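Local coordinates for SPbeta prophage-derived uncharacterized protein YorR (Bacillus subtilis, PDB 3KB2) that is of unknown function but binds guanosine 3'-monophosphate 5'-diphosphate and magnesium, and may act as a nucleotide kinase of the dTMP kinase type, at residues Leu21-Ser33 and Phe49-Phe63. Residues are numbered along the deposited sequence; the frame is centred on the assembly and turned at random.
Sequences LSKELKYPIIKGS and FNKLADEDNVIIDRF
Strands 29-31 and 58-61 run parallel, their short axes 29° apart, and are joined by alternating backbone hydrogen bonds from Ile59 N to Pro28 O, Ile30 N to Ile59 O (2.9 Å), Asp61 N to Ile30 O and Gly32 N to Asp61 O. Beyond the strands, Ser33 OG donates to Phe63 O at 2.7 Å, tilted from the carbonyl plane. At the other end the Tyr27 ring is sandwiched: Leu25 CB sits over the centre of one face, while Asn57 C lies 3.4 Å above the opposite face. A water bridges Tyr27 OH and Asn57 OD1, and both atoms also hydrogen-bond to Thr2 N. Ile59 holds CG1 anti to its carbonyl carbon (chi1 -61°), which carries CD1 against the last turns of helix 14-25, 3.6 Å from Leu21 CB and also touching Ser22 N. On the other face of the sheet Ile30 CG2 meets Leu52 CD2 at 4.1 Å. Lys31 CD lies 3.7 Å from Asp61 OD1, but the bent chain leaves Lys31 NZ 5.1 Å from that oxygen, bound to a water shared with Ser33 O. Asp61 OD1 is hydrogen-bonded to Ser15 OG, and the Asp61 side chain lies about 4 Å from the bound magnesium. Linked through helix 42-52, which packs on the Ile30 face, the strands form a beta-alpha-beta unit at one edge of the sheet; the order 29-31, 58-61, 3-7, 96-102, 143-147 is consistent with a P-loop kinase fold.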
loop_
_atom_site.group_PDB
_atom_site.type_symbol
_atom_site.label_atom_id
_atom_site.label_comp_id
_atom_site.label_asym_id
_atom_site.label_seq_id
_atom_site.Cartn_x
_atom_site.Cartn_y
_atom_site.Cartn_z
ATOM N N LEU A 21 20.285 9.760 -14.823
ATOM C CA LEU A 21 21.035 10.925 -14.368
ATOM C C LEU A 21 22.334 10.462 -13.724
ATOM O O LEU A 21 23.377 11.088 -13.889
ATOM C CB LEU A 21 20.212 11.734 -13.357
ATOM C CG LEU A 21 18.951 12.440 -13.886
ATOM C CD1 LEU A 21 18.168 13.044 -12.720
ATOM C CD2 LEU A 21 19.340 13.517 -14.892
ATOM N N SER A 22 22.266 9.348 -13.009
ATOM C CA SER A 22 23.431 8.800 -12.326
ATOM C C SER A 22 24.502 8.296 -13.290
ATOM O O SER A 22 25.700 8.434 -13.033
ATOM C CB SER A 22 23.000 7.662 -11.404
ATOM O OG SER A 22 24.117 7.100 -10.742
ATOM N N LYS A 23 24.068 7.699 -14.393
ATOM C CA LYS A 23 24.992 7.185 -15.393
ATOM C C LYS A 23 25.768 8.356 -15.988
ATOM O O LYS A 23 26.989 8.290 -16.130
ATOM C CB LYS A 23 24.217 6.457 -16.486
ATOM C CG LYS A 23 25.069 5.761 -17.523
ATOM C CD LYS A 23 24.170 5.081 -18.552
ATOM C CE LYS A 23 24.976 4.362 -19.642
ATOM N NZ LYS A 23 24.101 3.783 -20.701
ATOM N N GLU A 24 25.057 9.432 -16.318
ATOM C CA GLU A 24 25.677 10.620 -16.894
ATOM C C GLU A 24 26.470 11.431 -15.883
ATOM O O GLU A 24 27.683 11.547 -15.996
ATOM C CB GLU A 24 24.619 11.523 -17.539
ATOM C CG GLU A 24 25.132 12.927 -17.935
ATOM C CD GLU A 24 25.893 12.965 -19.264
ATOM O OE1 GLU A 24 26.426 14.051 -19.616
ATOM O OE2 GLU A 24 25.947 11.920 -19.960
ATOM N N LEU A 25 25.784 11.991 -14.893
ATOM C CA LEU A 25 26.427 12.828 -13.877
ATOM C C LEU A 25 27.342 12.043 -12.951
ATOM O O LEU A 25 28.187 12.620 -12.263
ATOM C CB LEU A 25 25.358 13.520 -13.035
ATOM C CG LEU A 25 24.392 14.449 -13.767
ATOM C CD1 LEU A 25 23.166 14.660 -12.923
ATOM C CD2 LEU A 25 25.077 15.771 -14.080
ATOM N N LYS A 26 27.153 10.730 -12.943
ATOM C CA LYS A 26 27.913 9.824 -12.094
ATOM C C LYS A 26 27.623 10.064 -10.617
ATOM O O LYS A 26 28.483 9.856 -9.758
ATOM C CB LYS A 26 29.410 9.944 -12.379
ATOM C CG LYS A 26 29.773 9.481 -13.785
ATOM C CD LYS A 26 31.271 9.466 -13.997
ATOM C CE LYS A 26 31.624 8.835 -15.342
ATOM N NZ LYS A 26 31.150 7.417 -15.436
ATOM N N TYR A 27 26.402 10.510 -10.325
ATOM C CA TYR A 27 25.993 10.740 -8.944
ATOM C C TYR A 27 25.430 9.440 -8.384
ATOM O O TYR A 27 24.736 8.707 -9.078
ATOM C CB TYR A 27 24.896 11.802 -8.849
ATOM C CG TYR A 27 25.314 13.234 -9.117
ATOM C CD1 TYR A 27 26.655 13.598 -9.241
ATOM C CD2 TYR A 27 24.354 14.227 -9.238
ATOM C CE1 TYR A 27 27.021 14.927 -9.486
ATOM C CE2 TYR A 27 24.702 15.546 -9.479
ATOM C CZ TYR A 27 26.027 15.895 -9.607
ATOM O OH TYR A 27 26.324 17.210 -9.894
ATOM N N PRO A 28 25.740 9.122 -7.122
ATOM C CA PRO A 28 25.200 7.882 -6.558
ATOM C C PRO A 28 23.703 8.111 -6.353
ATOM O O PRO A 28 23.277 9.252 -6.224
ATOM C CB PRO A 28 25.919 7.761 -5.219
ATOM C CG PRO A 28 27.158 8.554 -5.397
ATOM C CD PRO A 28 26.730 9.729 -6.220
ATOM N N ILE A 29 22.922 7.035 -6.316
ATOM C CA ILE A 29 21.478 7.114 -6.115
ATOM C C ILE A 29 21.104 6.621 -4.712
ATOM O O ILE A 29 21.474 5.515 -4.314
ATOM C CB ILE A 29 20.718 6.224 -7.117
ATOM C CG1 ILE A 29 21.084 6.599 -8.551
ATOM C CG2 ILE A 29 19.218 6.375 -6.893
ATOM C CD1 ILE A 29 20.416 5.714 -9.604
ATOM N N ILE A 30 20.341 7.426 -3.982
ATOM C CA ILE A 30 19.927 7.071 -2.626
ATOM C C ILE A 30 18.422 7.268 -2.440
ATOM O O ILE A 30 17.879 8.294 -2.839
ATOM C CB ILE A 30 20.686 7.951 -1.592
ATOM C CG1 ILE A 30 22.174 7.604 -1.626
ATOM C CG2 ILE A 30 20.098 7.776 -0.191
ATOM C CD1 ILE A 30 23.032 8.562 -0.862
ATOM N N LYS A 31 17.756 6.283 -1.846
ATOM C CA LYS A 31 16.323 6.374 -1.583
ATOM C C LYS A 31 16.167 7.171 -0.292
ATOM O O LYS A 31 16.753 6.817 0.724
ATOM C CB LYS A 31 15.728 4.977 -1.402
ATOM C CG LYS A 31 15.907 4.065 -2.600
ATOM C CD LYS A 31 15.007 4.476 -3.754
ATOM C CE LYS A 31 13.794 3.553 -3.893
ATOM N NZ LYS A 31 12.862 3.584 -2.718
ATOM N N GLY A 32 15.381 8.241 -0.330
ATOM C CA GLY A 32 15.209 9.057 0.858
ATOM C C GLY A 32 14.166 8.569 1.842
ATOM O O GLY A 32 14.493 8.212 2.981
ATOM N N SER A 33 12.911 8.558 1.405
ATOM C CA SER A 33 11.807 8.124 2.255
ATOM C C SER A 33 11.740 6.612 2.412
ATOM O O SER A 33 11.484 5.874 1.463
ATOM C CB SER A 33 10.470 8.658 1.719
ATOM O OG SER A 33 10.312 10.035 2.045
ATOM N N PHE A 49 17.143 12.495 7.601
ATOM C CA PHE A 49 16.963 13.515 6.581
ATOM C C PHE A 49 18.047 14.564 6.675
ATOM O O PHE A 49 18.509 15.085 5.663
ATOM C CB PHE A 49 15.592 14.184 6.709
ATOM C CG PHE A 49 14.469 13.373 6.137
ATOM C CD1 PHE A 49 14.640 12.678 4.944
ATOM C CD2 PHE A 49 13.237 13.315 6.775
ATOM C CE1 PHE A 49 13.604 11.937 4.393
ATOM C CE2 PHE A 49 12.187 12.574 6.234
ATOM C CZ PHE A 49 12.371 11.883 5.040
ATOM N N ASN A 50 18.462 14.862 7.895
ATOM C CA ASN A 50 19.497 15.861 8.100
ATOM C C ASN A 50 20.830 15.385 7.544
ATOM O O ASN A 50 21.599 16.180 7.020
ATOM C CB ASN A 50 19.646 16.174 9.586
ATOM C CG ASN A 50 20.073 17.596 9.823
ATOM O OD1 ASN A 50 20.566 17.937 10.888
ATOM N ND2 ASN A 50 19.869 18.445 8.826
ATOM N N LYS A 51 21.109 14.091 7.676
ATOM C CA LYS A 51 22.352 13.531 7.155
ATOM C C LYS A 51 22.336 13.595 5.640
ATOM O O LYS A 51 23.346 13.915 5.012
ATOM C CB LYS A 51 22.530 12.075 7.580
ATOM C CG LYS A 51 22.940 11.889 9.021
ATOM C CD LYS A 51 22.825 10.436 9.413
ATOM C CE LYS A 51 22.823 10.300 10.925
ATOM N NZ LYS A 51 22.522 8.907 11.382
ATOM N N LEU A 52 21.196 13.278 5.039
ATOM C CA LEU A 52 21.123 13.341 3.594
ATOM C C LEU A 52 21.351 14.780 3.182
ATOM O O LEU A 52 22.004 15.038 2.189
ATOM C CB LEU A 52 19.764 12.861 3.098
ATOM C CG LEU A 52 19.504 11.396 3.405
ATOM C CD1 LEU A 52 18.114 11.009 2.906
ATOM C CD2 LEU A 52 20.591 10.540 2.746
ATOM N N ALA A 53 20.830 15.714 3.971
ATOM C CA ALA A 53 20.974 17.128 3.668
ATOM C C ALA A 53 22.429 17.575 3.631
ATOM O O ALA A 53 22.745 18.648 3.113
ATOM C CB ALA A 53 20.198 17.962 4.664
ATOM N N ASP A 54 23.323 16.769 4.189
ATOM C CA ASP A 54 24.740 17.118 4.168
ATOM C C ASP A 54 25.376 16.663 2.861
ATOM O O ASP A 54 26.364 17.235 2.413
ATOM C CB ASP A 54 25.465 16.476 5.349
ATOM C CG ASP A 54 25.170 17.178 6.652
ATOM O OD1 ASP A 54 25.321 18.420 6.697
ATOM O OD2 ASP A 54 24.797 16.495 7.627
ATOM N N GLU A 55 24.795 15.630 2.255
ATOM C CA GLU A 55 25.296 15.086 1.002
ATOM C C GLU A 55 25.193 16.085 -0.140
ATOM O O GLU A 55 24.440 17.063 -0.073
ATOM C CB GLU A 55 24.526 13.811 0.621
ATOM C CG GLU A 55 25.089 12.484 1.165
ATOM C CD GLU A 55 26.492 12.158 0.645
ATOM O OE1 GLU A 55 26.843 10.956 0.557
ATOM O OE2 GLU A 55 27.255 13.106 0.337
ATOM N N ASP A 56 25.975 15.834 -1.185
ATOM C CA ASP A 56 25.971 16.669 -2.377
ATOM C C ASP A 56 26.462 15.804 -3.530
ATOM O O ASP A 56 27.188 14.829 -3.322
ATOM C CB ASP A 56 26.867 17.898 -2.190
ATOM C CG ASP A 56 26.682 18.927 -3.295
ATOM O OD1 ASP A 56 25.582 19.000 -3.881
ATOM O OD2 ASP A 56 27.627 19.685 -3.580
ATOM N N ASN A 57 26.045 16.157 -4.739
ATOM C CA ASN A 57 26.402 15.410 -5.933
ATOM C C ASN A 57 25.835 13.999 -5.861
ATOM O O ASN A 57 26.512 13.014 -6.157
ATOM C CB ASN A 57 27.917 15.367 -6.118
ATOM C CG ASN A 57 28.510 16.747 -6.340
ATOM O OD1 ASN A 57 27.986 17.539 -7.130
ATOM N ND2 ASN A 57 29.609 17.045 -5.646
ATOM N N VAL A 58 24.577 13.914 -5.447
ATOM C CA VAL A 58 23.898 12.634 -5.367
ATOM C C VAL A 58 22.474 12.867 -5.797
ATOM O O VAL A 58 22.034 14.002 -5.901
ATOM C CB VAL A 58 23.908 12.051 -3.937
ATOM C CG1 VAL A 58 25.310 12.160 -3.341
ATOM C CG2 VAL A 58 22.886 12.757 -3.073
ATOM N N ILE A 59 21.771 11.778 -6.065
ATOM C CA ILE A 59 20.386 11.828 -6.490
ATOM C C ILE A 59 19.555 11.157 -5.410
ATOM O O ILE A 59 19.806 10.009 -5.066
ATOM C CB ILE A 59 20.204 11.065 -7.805
ATOM C CG1 ILE A 59 21.063 11.701 -8.901
ATOM C CG2 ILE A 59 18.734 11.034 -8.186
ATOM C CD1 ILE A 59 21.303 10.804 -10.102
ATOM N N ILE A 60 18.582 11.881 -4.867
ATOM C CA ILE A 60 17.725 11.346 -3.818
ATOM C C ILE A 60 16.363 10.973 -4.412
ATOM O O ILE A 60 15.579 11.848 -4.789
ATOM C CB ILE A 60 17.541 12.380 -2.671
ATOM C CG1 ILE A 60 18.908 12.684 -2.035
ATOM C CG2 ILE A 60 16.537 11.861 -1.651
ATOM C CD1 ILE A 60 18.878 13.652 -0.865
ATOM N N ASP A 61 16.103 9.672 -4.508
ATOM C CA ASP A 61 14.853 9.136 -5.049
ATOM C C ASP A 61 13.828 9.152 -3.908
ATOM O O ASP A 61 13.805 8.242 -3.089
ATOM C CB ASP A 61 15.104 7.701 -5.551
ATOM C CG ASP A 61 13.936 7.127 -6.348
ATOM O OD1 ASP A 61 14.133 6.062 -6.957
ATOM O OD2 ASP A 61 12.840 7.721 -6.365
ATOM N N ARG A 62 13.006 10.202 -3.867
ATOM C CA ARG A 62 11.988 10.408 -2.832
ATOM C C ARG A 62 12.654 10.967 -1.578
ATOM O O ARG A 62 13.634 10.407 -1.082
ATOM C CB ARG A 62 11.257 9.107 -2.519
ATOM C CG ARG A 62 10.511 8.560 -3.716
ATOM C CD ARG A 62 9.198 7.948 -3.296
ATOM N NE ARG A 62 9.413 6.820 -2.404
ATOM C CZ ARG A 62 8.441 6.040 -1.951
ATOM N NH1 ARG A 62 7.179 6.269 -2.310
ATOM N NH2 ARG A 62 8.730 5.031 -1.139
ATOM N N PHE A 63 12.113 12.067 -1.059
ATOM C CA PHE A 63 12.714 12.717 0.095
ATOM C C PHE A 63 11.692 13.294 1.097
ATOM O O PHE A 63 10.675 12.661 1.375
ATOM C CB PHE A 63 13.679 13.794 -0.447
ATOM C CG PHE A 63 14.706 14.272 0.546
ATOM C CD1 PHE A 63 15.148 13.451 1.581
ATOM C CD2 PHE A 63 15.245 15.551 0.433
ATOM C CE1 PHE A 63 16.112 13.903 2.487
ATOM C CE2 PHE A 63 16.206 16.004 1.334
ATOM C CZ PHE A 63 16.636 15.180 2.360
HETATM O O HOH W 1 29.337 18.083 -9.510
HETATM O O HOH W 2 12.128 5.504 -0.883
#